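Local coordinates for protein Cg9734-pa (Drosophila melanogaster, PDB 2BK9) that binds heme in a globin fold, with the iron held in a hexacoordinate bis-histidyl state, and probably works in oxygen binding or transport, at residues Thr29-Arg34 against Tyr106-Gly111; Lys91-His96 against Ala140-Ala145. The protein carries 1 engineered substitution. One frame throughout, in Å; residues are numbered along the deposited sequence.

Interaction 1: Thr29-Arg34 against Tyr106-Gly111; sequences TQFFNR and YNQLKG. With HEM (protoporphyrin IX containing Fe), chain B.
F31 and L109 mark the closest backbone approach of two helical segments, with their CA atoms 5.9 Å apart. The backbones exchange no hydrogen bond. The contact is apolar and small, about 176 Å² in all, and F31 supplies roughly half of it.

The CB of F31 points toward 106-111. Its CG lies anti to the backbone N (chi1 180°), which sends the ring toward Q108 and L109. CE1 of F31 comes up against L109, 3.6 Å from L109 N and 3.8 Å from L109 CB. L109 crosses F31 at about a right angle. Its CD1 methyl sits over one ring face, toward the rim, in a CH-pi contact 4.1 Å from the ring centroid. Q108 CB meets the ring edge instead, 3.8 Å from F31 CE1. The amide OE1 of Q108 is bonded elsewhere, to N38.

Both apolar residues also belong to the heme pocket. F31 CZ lies 3.7 Å from the heme methyl CMC, and the heme atom CAC is in the ring plane, at the edge. The other branch of L109 turns to the porphyrin, with CD2 3.6 Å from CAB of a vinyl group. Replacing F31 by an alanine removes the ring, and would probably leave the CD1 methyl of L109 without the face it sits over and open a gap beside the heme methyl CMC.

Nearby, R34 NE bonds Q30 OE1 in the carbonyl plane, on a lone pair, at 2.9 Å. The same Q30 reaches D115 with NE2.

In globin terms this is the B helix, 20-34, packed on the G helix, 103-120. The E helix, 56-75, touches T29 and F32 through F58. The H helix, 125-143, packs on Y106, N107 and K110.

Interaction 2: Lys91-His96 against Ala140-Ala145; sequences KIAVSH and AIIFKA. With HEM (protoporphyrin IX containing Fe), chain B.
A93 meets I142 and A145 where the F helix of the globin fold, 81-96, packs against the end of the H helix, 125-143. This is the proximal side of the heme. The closest CA atoms, those of A93 and I142, are 5.0 Å apart, a close spacing consistent with the small side chain of A93.

The methyl of A93 points toward the second segment and touches it in three places: I142 CG2, I142 O and A145 CB, each 3.8 Å from A93 CB. I142 has CG2 anti to its backbone N (chi1 -61°, measured to CG1), and this branch faces A93. A145 lies just past the helix. Its N bonds I142 O at 2.9 Å, a turn that brings the A145 methyl back to A93. No hydrogen bond crosses between the segments.

One residue before A93 and three after it, the F helix faces the heme. H96 is the proximal histidine, and its NE2 binds the iron at 2.0 Å. H61 NE2 binds the iron too, so both axial ligands are histidines. H96 ND1 donates to I92 O at 2.8 Å, nearly straight at 170°. The acceptor lies close to the imidazole plane, while the donor stands 36° out of the carbonyl plane. This bond helps fix the ring's rotation about the iron bond.

I92 CG2 lies over the proximal face, 3.9 Å from heme C2B, and its CD1 reaches the heme methyl CMA at 3.9 Å, near the rim.

Around the contact, I141 packs on W89 and T90 of helix 81-96, and K144, just past helix 125-143, forms a salt bridge with D86.

Both contacts border one heme, interaction 1 at its rim and interaction 2 on its proximal face; their centres are about 17 Å apart. Interaction 1 joins helices B and G and reaches the porphyrin through F31 and L109. Interaction 2 joins helices F and H and supplies the axial ligand H96. Y106 of interaction 1 connects them. Its CE2 packs 3.7 Å from I142 CG2, and its OH lies 3.4 Å from H96 ND1 as a packing contact. Its CB also touches F143 CE1 at 3.7 Å. The side chain of L109 is about 6 Å from that of H61 and about 7 Å from that of H96, the two iron ligands. R99 hydrogen-bonds the heme as well.

Interaction 1: Thr29-Arg34 against Tyr106-Gly111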
loop_
_atom_site.group_PDB
_atom_site.type_symbol
_atom_site.label_atom_id
_atom_site.label_comp_id
_atom_site.label_asym_id
_atom_site.label_seq_id
_atom_site.Cartn_x
_atom_site.Cartn_y
_atom_site.Cartn_z
ATOM N N THR A 29 -10.103 -4.561 3.622
ATOM C CA THR A 29 -11.377 -4.431 4.313
ATOM C C THR A 29 -11.480 -3.090 5.051
ATOM O O THR A 29 -12.542 -2.479 5.033
ATOM C CB THR A 29 -11.711 -5.571 5.270
ATOM O OG1 THR A 29 -10.722 -5.659 6.295
ATOM C CG2 THR A 29 -11.880 -6.893 4.555
ATOM N N GLN A 30 -10.394 -2.632 5.675
ATOM C CA GLN A 30 -10.460 -1.375 6.399
ATOM C C GLN A 30 -10.673 -0.210 5.431
ATOM O O GLN A 30 -11.423 0.716 5.707
ATOM C CB GLN A 30 -9.198 -1.166 7.274
ATOM C CG GLN A 30 -9.225 0.180 8.005
ATOM C CD GLN A 30 -8.045 0.577 8.881
ATOM O OE1 GLN A 30 -8.006 1.724 9.371
ATOM N NE2 GLN A 30 -7.113 -0.317 9.155
ATOM N N PHE A 31 -9.971 -0.267 4.309
ATOM C CA PHE A 31 -10.141 0.736 3.268
ATOM C C PHE A 31 -11.617 0.853 2.865
ATOM O O PHE A 31 -12.164 1.942 2.814
ATOM C CB PHE A 31 -9.249 0.333 2.126
ATOM C CG PHE A 31 -9.263 1.226 0.919
ATOM C CD1 PHE A 31 -8.941 2.581 0.987
ATOM C CD2 PHE A 31 -9.505 0.682 -0.316
ATOM C CE1 PHE A 31 -8.869 3.352 -0.142
ATOM C CE2 PHE A 31 -9.406 1.454 -1.456
ATOM C CZ PHE A 31 -9.089 2.798 -1.355
ATOM N N PHE A 32 -12.229 -0.281 2.575
ATOM C CA PHE A 32 -13.614 -0.248 2.111
ATOM C C PHE A 32 -14.616 0.041 3.229
ATOM O O PHE A 32 -15.662 0.614 2.973
ATOM C CB PHE A 32 -13.990 -1.538 1.399
ATOM C CG PHE A 32 -13.210 -1.809 0.169
ATOM C CD1 PHE A 32 -13.056 -0.846 -0.825
ATOM C CD2 PHE A 32 -12.635 -3.057 -0.042
ATOM C CE1 PHE A 32 -12.337 -1.146 -1.944
ATOM C CE2 PHE A 32 -11.933 -3.339 -1.189
ATOM C CZ PHE A 32 -11.816 -2.403 -2.141
ATOM N N ASN A 33 -14.298 -0.370 4.452
ATOM C CA ASN A 33 -15.176 -0.060 5.577
ATOM C C ASN A 33 -15.230 1.415 5.855
ATOM O O ASN A 33 -16.303 1.994 6.048
ATOM C CB ASN A 33 -14.648 -0.832 6.804
ATOM C CG ASN A 33 -15.566 -0.812 7.953
ATOM O OD1 ASN A 33 -16.779 -0.757 7.796
ATOM N ND2 ASN A 33 -14.987 -0.857 9.139
ATOM N N ARG A 34 -14.055 2.053 5.904
ATOM C CA ARG A 34 -13.981 3.511 6.163
ATOM C C ARG A 34 -14.401 4.328 4.946
ATOM O O ARG A 34 -14.987 5.374 5.108
ATOM C CB ARG A 34 -12.554 3.886 6.559
ATOM C CG ARG A 34 -12.099 3.378 7.895
ATOM C CD ARG A 34 -10.783 4.036 8.281
ATOM N NE ARG A 34 -10.206 3.546 9.498
ATOM C CZ ARG A 34 -10.687 3.793 10.716
ATOM N NH1 ARG A 34 -11.649 4.658 10.919
ATOM N NH2 ARG A 34 -10.094 3.210 11.765
ATOM N N TYR A 106 -5.921 7.334 -2.797
ATOM C CA TYR A 106 -4.624 6.894 -2.352
ATOM C C TYR A 106 -4.356 7.299 -0.897
ATOM O O TYR A 106 -3.846 6.495 -0.111
ATOM C CB TYR A 106 -3.503 7.407 -3.227
ATOM C CG TYR A 106 -3.302 6.638 -4.512
ATOM C CD1 TYR A 106 -2.785 5.355 -4.514
ATOM C CD2 TYR A 106 -3.591 7.234 -5.731
ATOM C CE1 TYR A 106 -2.539 4.663 -5.665
ATOM C CE2 TYR A 106 -3.336 6.551 -6.908
ATOM C CZ TYR A 106 -2.787 5.280 -6.879
ATOM O OH TYR A 106 -2.499 4.606 -8.024
ATOM N N ASN A 107 -4.665 8.529 -0.527
ATOM C CA ASN A 107 -4.419 8.996 0.838
ATOM C C ASN A 107 -5.300 8.259 1.844
ATOM O O ASN A 107 -4.857 7.981 2.962
ATOM C CB ASN A 107 -4.563 10.502 0.920
ATOM C CG ASN A 107 -3.381 11.217 0.342
ATOM O OD1 ASN A 107 -2.247 10.730 0.396
ATOM N ND2 ASN A 107 -3.631 12.396 -0.253
ATOM N N GLN A 108 -6.517 7.890 1.453
ATOM C CA GLN A 108 -7.366 7.032 2.254
ATOM C C GLN A 108 -6.660 5.692 2.529
ATOM O O GLN A 108 -6.590 5.219 3.665
ATOM C CB GLN A 108 -8.717 6.812 1.539
ATOM C CG GLN A 108 -9.620 8.011 1.588
ATOM C CD GLN A 108 -10.816 7.884 0.662
ATOM O OE1 GLN A 108 -10.844 7.038 -0.227
ATOM N NE2 GLN A 108 -11.809 8.728 0.866
ATOM N N LEU A 109 -6.107 5.076 1.488
ATOM C CA LEU A 109 -5.422 3.816 1.652
ATOM C C LEU A 109 -4.164 3.975 2.492
ATOM O O LEU A 109 -3.817 3.080 3.264
ATOM C CB LEU A 109 -5.086 3.210 0.274
ATOM C CG LEU A 109 -4.507 1.800 0.334
ATOM C CD1 LEU A 109 -5.464 0.781 0.860
ATOM C CD2 LEU A 109 -3.996 1.358 -1.019
ATOM N N LYS A 110 -3.492 5.094 2.328
ATOM C CA LYS A 110 -2.218 5.332 3.023
ATOM C C LYS A 110 -2.383 5.210 4.533
ATOM O O LYS A 110 -1.606 4.540 5.224
ATOM C CB LYS A 110 -1.696 6.731 2.681
ATOM C CG LYS A 110 -0.373 7.148 3.238
ATOM C CD LYS A 110 -0.095 8.652 2.857
ATOM C CE LYS A 110 1.354 9.057 2.883
ATOM N NZ LYS A 110 1.385 10.549 2.848
ATOM N N GLY A 111 -3.388 5.891 5.077
ATOM C CA GLY A 111 -3.581 5.856 6.488
ATOM C C GLY A 111 -3.943 4.483 6.978
ATOM O O GLY A 111 -3.543 4.066 8.049
HETATM C CHA HEM B . -5.540 -2.978 -9.904
HETATM C CHB HEM B . -1.748 -2.449 -6.994
HETATM C CHC HEM B . -4.132 0.968 -4.685
HETATM C CHD HEM B . -8.052 0.132 -7.269
HETATM C C1A HEM B . -4.289 -3.069 -9.352
HETATM C C2A HEM B . -3.172 -3.826 -9.918
HETATM C C3A HEM B . -2.088 -3.675 -9.124
HETATM C C4A HEM B . -2.531 -2.855 -8.033
HETATM C CMA HEM B . -0.655 -4.231 -9.234
HETATM C CAA HEM B . -3.269 -4.630 -11.220
HETATM C CBA HEM B . -3.210 -3.703 -12.434
HETATM C CGA HEM B . -3.444 -4.566 -13.646
HETATM O O1A HEM B . -4.626 -4.911 -13.945
HETATM O O2A HEM B . -2.457 -4.903 -14.321
HETATM C C1B HEM B . -2.081 -1.499 -6.057
HETATM C C2B HEM B . -1.161 -0.969 -5.090
HETATM C C3B HEM B . -1.838 -0.002 -4.440
HETATM C C4B HEM B . -3.138 0.117 -5.026
HETATM C CMB HEM B . 0.245 -1.458 -4.890
HETATM C CAB HEM B . -1.344 0.920 -3.392
HETATM C CBB HEM B . -0.442 0.630 -2.473
HETATM C C1C HEM B . -5.399 1.064 -5.170
HETATM C C2C HEM B . -6.432 2.005 -4.749
HETATM C C3C HEM B . -7.549 1.733 -5.423
HETATM C C4C HEM B . -7.239 0.647 -6.316
HETATM C CMC HEM B . -6.208 3.107 -3.715
HETATM C CAC HEM B . -8.855 2.464 -5.255
HETATM C CBC HEM B . -10.068 1.992 -5.454
HETATM C C1D HEM B . -7.741 -0.798 -8.204
HETATM C C2D HEM B . -8.589 -1.220 -9.236
HETATM C C3D HEM B . -7.861 -2.156 -10.020
HETATM C C4D HEM B . -6.562 -2.220 -9.405
HETATM C CMD HEM B . -10.035 -0.802 -9.436
HETATM C CAD HEM B . -8.374 -2.873 -11.241
HETATM C CBD HEM B . -9.162 -4.093 -10.881
HETATM C CGD HEM B . -9.715 -4.823 -12.064
HETATM O O1D HEM B . -10.521 -5.764 -11.875
HETATM O O2D HEM B . -9.351 -4.474 -13.218
HETATM N NA HEM B . -3.859 -2.461 -8.220
HETATM N NB HEM B . -3.305 -0.822 -6.009
HETATM N NC HEM B . -5.922 0.246 -6.138
HETATM N ND HEM B . -6.508 -1.402 -8.325
HETATM FE FE HEM B . -4.909 -1.147 -7.172
#

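Interaction 2: Lys91-His96 against Ala140-Ala145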
loop_
_atom_site.group_PDB
_atom_site.type_symbol
_atom_site.label_atom_id
_atom_site.label_comp_id
_atom_site.label_asym_id
_atom_site.label_seq_id
_atom_site.Cartn_x
_atom_site.Cartn_y
_atom_site.Cartn_z
ATOM N N LYS A 91 4.889 2.647 -12.215
ATOM C CA LYS A 91 4.072 1.652 -12.894
ATOM C C LYS A 91 2.746 1.437 -12.152
ATOM O O LYS A 91 1.687 1.401 -12.773
ATOM C CB LYS A 91 4.831 0.338 -13.084
ATOM C CG LYS A 91 3.963 -0.716 -13.736
ATOM C CD LYS A 91 4.753 -1.949 -14.135
ATOM C CE LYS A 91 3.866 -2.923 -14.847
ATOM N NZ LYS A 91 3.573 -2.513 -16.256
ATOM N N ILE A 92 2.785 1.372 -10.836
ATOM C CA ILE A 92 1.530 1.283 -10.085
ATOM C C ILE A 92 0.641 2.485 -10.388
ATOM O O ILE A 92 -0.557 2.349 -10.649
ATOM C CB ILE A 92 1.818 1.202 -8.585
ATOM C CG1 ILE A 92 2.553 -0.097 -8.230
ATOM C CG2 ILE A 92 0.546 1.319 -7.783
ATOM C CD1 ILE A 92 1.852 -1.345 -8.629
ATOM N N ALA A 93 1.197 3.680 -10.378
ATOM C CA ALA A 93 0.403 4.873 -10.614
ATOM C C ALA A 93 -0.254 4.805 -11.997
ATOM O O ALA A 93 -1.461 5.035 -12.154
ATOM C CB ALA A 93 1.233 6.120 -10.489
ATOM N N VAL A 94 0.546 4.494 -12.991
ATOM C CA VAL A 94 -0.004 4.496 -14.335
ATOM C C VAL A 94 -1.043 3.388 -14.474
ATOM O O VAL A 94 -2.065 3.597 -15.159
ATOM C CB VAL A 94 1.128 4.412 -15.348
ATOM C CG1 VAL A 94 0.574 4.256 -16.739
ATOM C CG2 VAL A 94 1.974 5.687 -15.247
ATOM N N SER A 95 -0.868 2.264 -13.815
ATOM C CA SER A 95 -1.830 1.174 -13.888
ATOM C C SER A 95 -3.218 1.561 -13.386
ATOM O O SER A 95 -4.194 0.920 -13.760
ATOM C CB SER A 95 -1.325 -0.044 -13.074
ATOM O OG SER A 95 -0.301 -0.692 -13.769
ATOM N N HIS A 96 -3.338 2.546 -12.522
ATOM C CA HIS A 96 -4.629 2.944 -11.986
ATOM C C HIS A 96 -5.284 4.078 -12.752
ATOM O O HIS A 96 -6.438 4.377 -12.477
ATOM C CB HIS A 96 -4.500 3.272 -10.501
ATOM C CG HIS A 96 -4.201 2.086 -9.648
ATOM N ND1 HIS A 96 -2.934 1.586 -9.461
ATOM C CD2 HIS A 96 -5.035 1.238 -8.994
ATOM C CE1 HIS A 96 -3.007 0.506 -8.676
ATOM N NE2 HIS A 96 -4.266 0.291 -8.360
ATOM N N ALA A 140 5.081 10.086 -3.083
ATOM C CA ALA A 140 5.645 11.151 -3.927
ATOM C C ALA A 140 5.782 10.660 -5.358
ATOM O O ALA A 140 5.499 11.397 -6.291
ATOM N N ILE A 141 6.208 9.408 -5.529
ATOM C CA ILE A 141 6.379 8.843 -6.829
ATOM C C ILE A 141 5.029 8.699 -7.539
ATOM O O ILE A 141 4.862 9.090 -8.715
ATOM C CB ILE A 141 7.112 7.507 -6.766
ATOM C CG1 ILE A 141 8.517 7.641 -6.168
ATOM C CG2 ILE A 141 7.127 6.895 -8.167
ATOM C CD1 ILE A 141 9.150 6.342 -5.722
ATOM N N ILE A 142 4.034 8.145 -6.845
ATOM C CA ILE A 142 2.713 8.019 -7.434
ATOM C C ILE A 142 2.219 9.380 -7.889
ATOM O O ILE A 142 1.661 9.574 -8.980
ATOM C CB ILE A 142 1.705 7.412 -6.413
ATOM C CG1 ILE A 142 2.142 5.995 -5.977
ATOM C CG2 ILE A 142 0.278 7.381 -7.018
ATOM C CD1 ILE A 142 1.255 5.466 -4.904
ATOM N N PHE A 143 2.342 10.355 -6.998
ATOM C CA PHE A 143 1.646 11.637 -7.191
ATOM C C PHE A 143 2.289 12.536 -8.234
ATOM O O PHE A 143 1.624 13.444 -8.736
ATOM C CB PHE A 143 1.494 12.371 -5.859
ATOM C CG PHE A 143 0.465 11.779 -4.930
ATOM C CD1 PHE A 143 -0.199 10.600 -5.173
ATOM C CD2 PHE A 143 0.168 12.444 -3.784
ATOM C CE1 PHE A 143 -1.168 10.110 -4.303
ATOM C CE2 PHE A 143 -0.762 11.928 -2.904
ATOM C CZ PHE A 143 -1.418 10.770 -3.151
ATOM N N LYS A 144 3.514 12.242 -8.639
ATOM C CA LYS A 144 4.097 12.948 -9.785
ATOM C C LYS A 144 3.673 12.315 -11.098
ATOM O O LYS A 144 4.125 12.777 -12.133
ATOM C CB LYS A 144 5.633 13.140 -9.664
ATOM C CG LYS A 144 6.440 11.900 -9.750
ATOM C CD LYS A 144 7.929 12.237 -9.702
ATOM C CE LYS A 144 8.880 11.012 -9.616
ATOM N NZ LYS A 144 8.763 10.119 -10.794
ATOM N N ALA A 145 2.827 11.279 -11.081
ATOM C CA ALA A 145 2.358 10.648 -12.283
ATOM C C ALA A 145 0.867 10.873 -12.586
ATOM O O ALA A 145 0.417 10.445 -13.652
ATOM C CB ALA A 145 2.631 9.155 -12.231
HETATM C CHA HEM B . -5.540 -2.978 -9.904
HETATM C CHB HEM B . -1.748 -2.449 -6.994
HETATM C CHC HEM B . -4.132 0.968 -4.685
HETATM C CHD HEM B . -8.052 0.132 -7.269
HETATM C C1A HEM B . -4.289 -3.069 -9.352
HETATM C C2A HEM B . -3.172 -3.826 -9.918
HETATM C C3A HEM B . -2.088 -3.675 -9.124
HETATM C C4A HEM B . -2.531 -2.855 -8.033
HETATM C CMA HEM B . -0.655 -4.231 -9.234
HETATM C CAA HEM B . -3.269 -4.630 -11.220
HETATM C CBA HEM B . -3.210 -3.703 -12.434
HETATM C CGA HEM B . -3.444 -4.566 -13.646
HETATM O O1A HEM B . -4.626 -4.911 -13.945
HETATM O O2A HEM B . -2.457 -4.903 -14.321
HETATM C C1B HEM B . -2.081 -1.499 -6.057
HETATM C C2B HEM B . -1.161 -0.969 -5.090
HETATM C C3B HEM B . -1.838 -0.002 -4.440
HETATM C C4B HEM B . -3.138 0.117 -5.026
HETATM C CMB HEM B . 0.245 -1.458 -4.890
HETATM C CAB HEM B . -1.344 0.920 -3.392
HETATM C CBB HEM B . -0.442 0.630 -2.473
HETATM C C1C HEM B . -5.399 1.064 -5.170
HETATM C C2C HEM B . -6.432 2.005 -4.749
HETATM C C3C HEM B . -7.549 1.733 -5.423
HETATM C C4C HEM B . -7.239 0.647 -6.316
HETATM C CMC HEM B . -6.208 3.107 -3.715
HETATM C CAC HEM B . -8.855 2.464 -5.255
HETATM C CBC HEM B . -10.068 1.992 -5.454
HETATM C C1D HEM B . -7.741 -0.798 -8.204
HETATM C C2D HEM B . -8.589 -1.220 -9.236
HETATM C C3D HEM B . -7.861 -2.156 -10.020
HETATM C C4D HEM B . -6.562 -2.220 -9.405
HETATM C CMD HEM B . -10.035 -0.802 -9.436
HETATM C CAD HEM B . -8.374 -2.873 -11.241
HETATM C CBD HEM B . -9.162 -4.093 -10.881
HETATM C CGD HEM B . -9.715 -4.823 -12.064
HETATM O O1D HEM B . -10.521 -5.764 -11.875
HETATM O O2D HEM B . -9.351 -4.474 -13.218
HETATM N NA HEM B . -3.859 -2.461 -8.220
HETATM N NB HEM B . -3.305 -0.822 -6.009
HETATM N NC HEM B . -5.922 0.246 -6.138
HETATM N ND HEM B . -6.508 -1.402 -8.325
HETATM FE FE HEM B . -4.909 -1.147 -7.172
#